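Local coordinates for putative cell adhesion protein (Bacteroides eggerthii, PDB 4GPV) that probably serves as a FimA-like major fimbrial subunit, a building block of pili through which this human-associated bacterium would adhere to its surroundings, at residues 19-24 with 50-55; 79-84 with 143-148. All blocks are in the same frame, centred on the assembly; numbering follows the deposited sequence.

Contact 1 of 2, residues 19-24 with 50-55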
loop_
_atom_site.group_PDB
_atom_site.type_symbol
_atom_site.label_atom_id
_atom_site.label_comp_id
_atom_site.label_asym_id
_atom_site.label_seq_id
_atom_site.Cartn_x
_atom_site.Cartn_y
_atom_site.Cartn_z
ATOM N N LEU A 19 4.608 32.337 -3.075
ATOM C CA LEU A 19 4.269 31.102 -3.776
ATOM C C LEU A 19 2.912 30.636 -3.304
ATOM O O LEU A 19 2.679 30.551 -2.092
ATOM C CB LEU A 19 5.325 30.023 -3.490
ATOM C CG LEU A 19 6.650 30.093 -4.235
ATOM C CD1 LEU A 19 7.719 30.714 -3.381
ATOM C CD2 LEU A 19 7.110 28.677 -4.613
ATOM N N THR A 20 2.006 30.373 -4.253
ATOM C CA THR A 20 0.666 29.864 -3.953
ATOM C C THR A 20 0.679 28.411 -4.392
ATOM O O THR A 20 0.941 28.136 -5.566
ATOM C CB THR A 20 -0.417 30.716 -4.640
ATOM O OG1 THR A 20 -0.284 32.070 -4.210
ATOM C CG2 THR A 20 -1.828 30.221 -4.329
ATOM N N ILE A 21 0.471 27.492 -3.437
ATOM C CA ILE A 21 0.496 26.062 -3.711
ATOM C C ILE A 21 -0.927 25.572 -3.699
ATOM O O ILE A 21 -1.677 25.894 -2.772
ATOM C CB ILE A 21 1.391 25.261 -2.716
ATOM C CG1 ILE A 21 2.760 25.949 -2.423
ATOM C CG2 ILE A 21 1.545 23.761 -3.146
ATOM C CD1 ILE A 21 3.862 25.922 -3.552
ATOM N N LYS A 22 -1.310 24.859 -4.750
ATOM C CA LYS A 22 -2.627 24.232 -4.889
ATOM C C LYS A 22 -2.438 22.720 -4.945
ATOM O O LYS A 22 -1.593 22.236 -5.701
ATOM C CB LYS A 22 -3.370 24.712 -6.153
ATOM C CG LYS A 22 -3.921 26.130 -6.102
ATOM C CD LYS A 22 -4.665 26.428 -7.408
ATOM C CE LYS A 22 -5.289 27.802 -7.466
ATOM N NZ LYS A 22 -6.033 28.006 -8.740
ATOM N N LEU A 23 -3.183 21.987 -4.128
ATOM C CA LEU A 23 -3.097 20.524 -4.132
ATOM C C LEU A 23 -4.277 19.939 -4.856
ATOM O O LEU A 23 -5.400 20.421 -4.702
ATOM C CB LEU A 23 -3.008 19.937 -2.719
ATOM C CG LEU A 23 -1.955 20.559 -1.787
ATOM C CD1 LEU A 23 -2.048 19.955 -0.408
ATOM C CD2 LEU A 23 -0.538 20.431 -2.363
ATOM N N LYS A 24 -4.032 18.909 -5.672
ATOM C CA LYS A 24 -5.134 18.271 -6.408
ATOM C C LYS A 24 -4.839 16.803 -6.556
ATOM O O LYS A 24 -3.752 16.361 -6.163
ATOM C CB LYS A 24 -5.367 18.951 -7.776
ATOM C CG LYS A 24 -4.296 18.691 -8.827
ATOM C CD LYS A 24 -4.676 19.259 -10.212
ATOM C CE LYS A 24 -5.467 18.317 -11.100
ATOM N NZ LYS A 24 -4.643 17.174 -11.580
ATOM N N TYR A 50 -0.140 18.331 5.690
ATOM C CA TYR A 50 0.856 18.107 4.632
ATOM C C TYR A 50 2.094 18.960 4.896
ATOM O O TYR A 50 2.052 19.882 5.703
ATOM C CB TYR A 50 0.265 18.400 3.230
ATOM C CG TYR A 50 -0.238 19.821 3.041
ATOM C CD1 TYR A 50 -1.536 20.172 3.388
ATOM C CD2 TYR A 50 0.595 20.818 2.526
ATOM C CE1 TYR A 50 -2.002 21.479 3.229
ATOM C CE2 TYR A 50 0.139 22.128 2.359
ATOM C CZ TYR A 50 -1.169 22.447 2.696
ATOM O OH TYR A 50 -1.655 23.719 2.533
ATOM N N LEU A 51 3.177 18.637 4.213
ATOM C CA LEU A 51 4.431 19.384 4.247
ATOM C C LEU A 51 4.763 19.828 2.834
ATOM O O LEU A 51 4.610 19.049 1.893
ATOM C CB LEU A 51 5.610 18.562 4.825
ATOM C CG LEU A 51 5.431 17.951 6.233
ATOM C CD1 LEU A 51 6.533 16.914 6.525
ATOM C CD2 LEU A 51 5.464 19.036 7.295
ATOM N N VAL A 52 5.270 21.040 2.691
ATOM C CA VAL A 52 5.729 21.555 1.390
ATOM C C VAL A 52 7.227 21.876 1.533
ATOM O O VAL A 52 7.625 22.641 2.422
ATOM C CB VAL A 52 4.950 22.795 0.833
ATOM C CG1 VAL A 52 5.438 23.195 -0.569
ATOM C CG2 VAL A 52 3.436 22.577 0.830
ATOM N N PHE A 53 8.041 21.276 0.667
ATOM C CA PHE A 53 9.478 21.514 0.612
ATOM C C PHE A 53 9.788 22.265 -0.668
ATOM O O PHE A 53 9.333 21.858 -1.738
ATOM C CB PHE A 53 10.280 20.197 0.656
ATOM C CG PHE A 53 9.930 19.283 1.803
ATOM C CD1 PHE A 53 8.817 18.445 1.730
ATOM C CD2 PHE A 53 10.724 19.238 2.941
ATOM C CE1 PHE A 53 8.479 17.605 2.795
ATOM C CE2 PHE A 53 10.386 18.399 4.014
ATOM C CZ PHE A 53 9.267 17.593 3.936
ATOM N N LEU A 54 10.559 23.350 -0.565
ATOM C CA LEU A 54 10.938 24.121 -1.734
ATOM C C LEU A 54 12.440 24.052 -1.896
ATOM O O LEU A 54 13.151 24.253 -0.918
ATOM C CB LEU A 54 10.487 25.590 -1.619
ATOM C CG LEU A 54 8.982 25.845 -1.519
ATOM C CD1 LEU A 54 8.706 27.341 -1.200
ATOM C CD2 LEU A 54 8.285 25.459 -2.787
ATOM N N PHE A 55 12.927 23.742 -3.107
ATOM C CA PHE A 55 14.374 23.627 -3.315
ATOM C C PHE A 55 14.872 24.510 -4.414
ATOM O O PHE A 55 14.176 24.724 -5.401
ATOM C CB PHE A 55 14.756 22.174 -3.648
ATOM C CG PHE A 55 14.438 21.221 -2.530
ATOM C CD1 PHE A 55 15.239 21.162 -1.395
ATOM C CD2 PHE A 55 13.322 20.400 -2.593
ATOM C CE1 PHE A 55 14.924 20.294 -0.344
ATOM C CE2 PHE A 55 13.010 19.528 -1.543
ATOM C CZ PHE A 55 13.809 19.480 -0.430
#
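Leu19, Ile21 and Leu23 of strand 18-24 face Leu54, Val52 and Tyr50 of strand 50-56 across the buried interior of a curled β-sheet, in a sandwich-like pairing of layers. The segment axes approach to 10.5 Å at 132°, too far apart for backbone pairing. At one end Leu19 and Leu54 meet tip to tip: CD2 of Leu19 lies 3.9 Å from CD2 of Leu54, and Leu54 CD1 is nearly as near. Midway the contact is looser, Ile21 CG1 standing 4.3 Å from Val52 CG1. At the other end methyl CD1 of Leu23 sits over the centre of the Tyr50 ring, 3.7 Å from the centroid and 7° off the normal, a CH-pi contact with all six ring carbons at similar range. A chi1 of 60° places Tyr50 CG between the backbone N and the carbonyl carbon and carries the ring under Leu23, while Val52 CG2 lies at the ring edge, in its plane. The phenol oxygen hydrogen-bonds to Asn71 OD1, and Ala74 and Ala90 also touch the side chain. Cut back to alanine, Tyr50 would probably leave Leu23 CD1 without a ring to sit on, a gap beside Val52 and Asn71 without its hydroxyl partner. With only carbon atoms meeting between the segments, their attraction rests on dispersion and the exclusion of water, while strands 73-76 and 146-169 supply backbone hydrogen bonds to 19-24.

Contact 2 of 2, residues 79-84 with 143-148; sequences GTTAAK and GGTNAQ
Thr81, second residue of a type I β turn running from Thr80 to Ala83, presses its methyl group against Gly144 and Thr145, where a loop leads into strand 146-169. The turn itself leads into strand 83-90, and the two segments meet at the surface, near one end of the β-rich fold. The close part is a single methyl: Thr81 CG2 lies 3.5 Å from the carbonyl oxygen Gly144 O and 3.8 Å from Thr145 CA, so it rests on backbone rather than on a side chain. Its branches are divided by the first torsion: OG1 sits between the backbone N and the carbonyl carbon (chi1 53°), which turns CG2 to 143-148 and leaves the hydroxyl to accept from the backbone N of Glu15. Outward the contact thins. The side chains of Thr81 and Thr145 approach only to 4.3 Å, from CG2 to OG1, all three touching residues are partly exposed, and the surface buried between the segments is just 77 Å². Just before Gly144 the loop is exposed to solvent. The chain at Glu15 to Val18 ties the two sides together, since Gly79 and Thr81 make backbone hydrogen bonds with Ala17 and Glu15, and Thr145 makes one with Val18. The turn is firmer than the contact it makes: Ala83 N bonds to Thr80 O, and in an ST turn Ala82 N donates to Thr80 OG1, which also bonds to Gly14 N, at 3.0 Å from Ala82 N to Thr80 OG1 and with an N-H...O angle of 156°.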
loop_
_atom_site.group_PDB
_atom_site.type_symbol
_atom_site.label_atom_id
_atom_site.label_comp_id
_atom_site.label_asym_id
_atom_site.label_seq_id
_atom_site.Cartn_x
_atom_site.Cartn_y
_atom_site.Cartn_z
ATOM N N GLY A 79 10.002 31.999 1.282
ATOM C CA GLY A 79 10.889 31.576 0.204
ATOM C C GLY A 79 11.324 32.682 -0.729
ATOM O O GLY A 79 11.034 33.862 -0.511
ATOM N N THR A 80 12.050 32.303 -1.781
ATOM C CA THR A 80 12.617 33.304 -2.679
ATOM C C THR A 80 12.376 32.938 -4.141
ATOM O O THR A 80 11.873 31.843 -4.442
ATOM C CB THR A 80 14.144 33.471 -2.427
ATOM O OG1 THR A 80 14.848 32.424 -3.088
ATOM C CG2 THR A 80 14.541 33.550 -0.931
ATOM N N THR A 81 12.829 33.828 -5.044
ATOM C CA THR A 81 12.740 33.616 -6.494
ATOM C C THR A 81 13.760 32.568 -6.970
ATOM O O THR A 81 13.766 32.201 -8.159
ATOM C CB THR A 81 12.902 34.927 -7.241
ATOM O OG1 THR A 81 14.108 35.572 -6.822
ATOM C CG2 THR A 81 11.704 35.831 -7.058
ATOM N N ALA A 82 14.564 32.034 -6.030
ATOM C CA ALA A 82 15.510 30.961 -6.314
ATOM C C ALA A 82 14.833 29.581 -6.250
ATOM O O ALA A 82 15.449 28.607 -6.684
ATOM C CB ALA A 82 16.688 31.014 -5.357
ATOM N N ALA A 83 13.577 29.471 -5.727
ATOM C CA ALA A 83 12.871 28.179 -5.685
ATOM C C ALA A 83 12.660 27.642 -7.106
ATOM O O ALA A 83 12.202 28.381 -7.979
ATOM C CB ALA A 83 11.522 28.322 -4.975
ATOM N N LYS A 84 12.994 26.352 -7.326
ATOM C CA LYS A 84 12.858 25.675 -8.623
ATOM C C LYS A 84 11.929 24.459 -8.587
ATOM O O LYS A 84 11.348 24.108 -9.615
ATOM C CB LYS A 84 14.231 25.203 -9.122
ATOM C CG LYS A 84 15.177 26.361 -9.483
ATOM C CD LYS A 84 14.755 27.152 -10.731
ATOM C CE LYS A 84 14.881 26.379 -12.025
ATOM N NZ LYS A 84 14.315 27.133 -13.174
ATOM N N GLY A 143 10.656 35.822 -14.392
ATOM C CA GLY A 143 11.191 37.141 -14.062
ATOM C C GLY A 143 10.510 37.872 -12.917
ATOM O O GLY A 143 11.043 38.872 -12.422
ATOM N N GLY A 144 9.351 37.364 -12.488
ATOM C CA GLY A 144 8.562 37.959 -11.419
ATOM C C GLY A 144 8.868 37.417 -10.038
ATOM O O GLY A 144 9.767 36.596 -9.862
ATOM N N THR A 145 8.111 37.880 -9.048
ATOM C CA THR A 145 8.292 37.496 -7.647
ATOM C C THR A 145 7.090 36.679 -7.157
ATOM O O THR A 145 6.983 36.404 -5.968
ATOM C CB THR A 145 8.511 38.777 -6.821
ATOM O OG1 THR A 145 8.744 38.435 -5.461
ATOM C CG2 THR A 145 7.345 39.689 -6.890
ATOM N N ASN A 146 6.199 36.283 -8.071
ATOM C CA ASN A 146 5.004 35.533 -7.723
ATOM C C ASN A 146 4.916 34.263 -8.527
ATOM O O ASN A 146 5.176 34.274 -9.731
ATOM C CB ASN A 146 3.746 36.362 -7.953
ATOM C CG ASN A 146 3.836 37.722 -7.340
ATOM O OD1 ASN A 146 4.278 38.685 -7.981
ATOM N ND2 ASN A 146 3.508 37.801 -6.069
ATOM N N ALA A 147 4.581 33.176 -7.863
ATOM C CA ALA A 147 4.449 31.894 -8.545
ATOM C C ALA A 147 3.206 31.143 -8.088
ATOM O O ALA A 147 2.866 31.137 -6.900
ATOM C CB ALA A 147 5.686 31.032 -8.316
ATOM N N GLN A 148 2.529 30.523 -9.060
ATOM C CA GLN A 148 1.370 29.670 -8.835
ATOM C C GLN A 148 1.841 28.239 -9.086
ATOM O O GLN A 148 2.382 27.966 -10.158
ATOM C CB GLN A 148 0.198 30.084 -9.754
ATOM C CG GLN A 148 -1.082 29.248 -9.600
ATOM C CD GLN A 148 -1.728 29.346 -8.235
ATOM O OE1 GLN A 148 -1.815 28.358 -7.496
ATOM N NE2 GLN A 148 -2.210 30.531 -7.874
#

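Both segments of contact 1 precede those of contact 2 in the sequence, and the centres of the two contacts lie about 13 Å apart on the same side of the molecule's centre. Both belong to the large curled mixed sheet, in which strand 18-24 neighbours 146-169 and strand 50-56 neighbours 83-90. Probable backbone hydrogen bonds join them on each side: Thr20 N to Ala147 O at 2.9 Å, and Phe55 O to Lys84 N at 2.8 Å. Contact 1 lies in the apolar interior, whereas contact 2 lies farther out, about 35 Å from the chain centre against about 24 Å, so the pair spans buried core to loop-lined surface at one end of this probable pilus subunit.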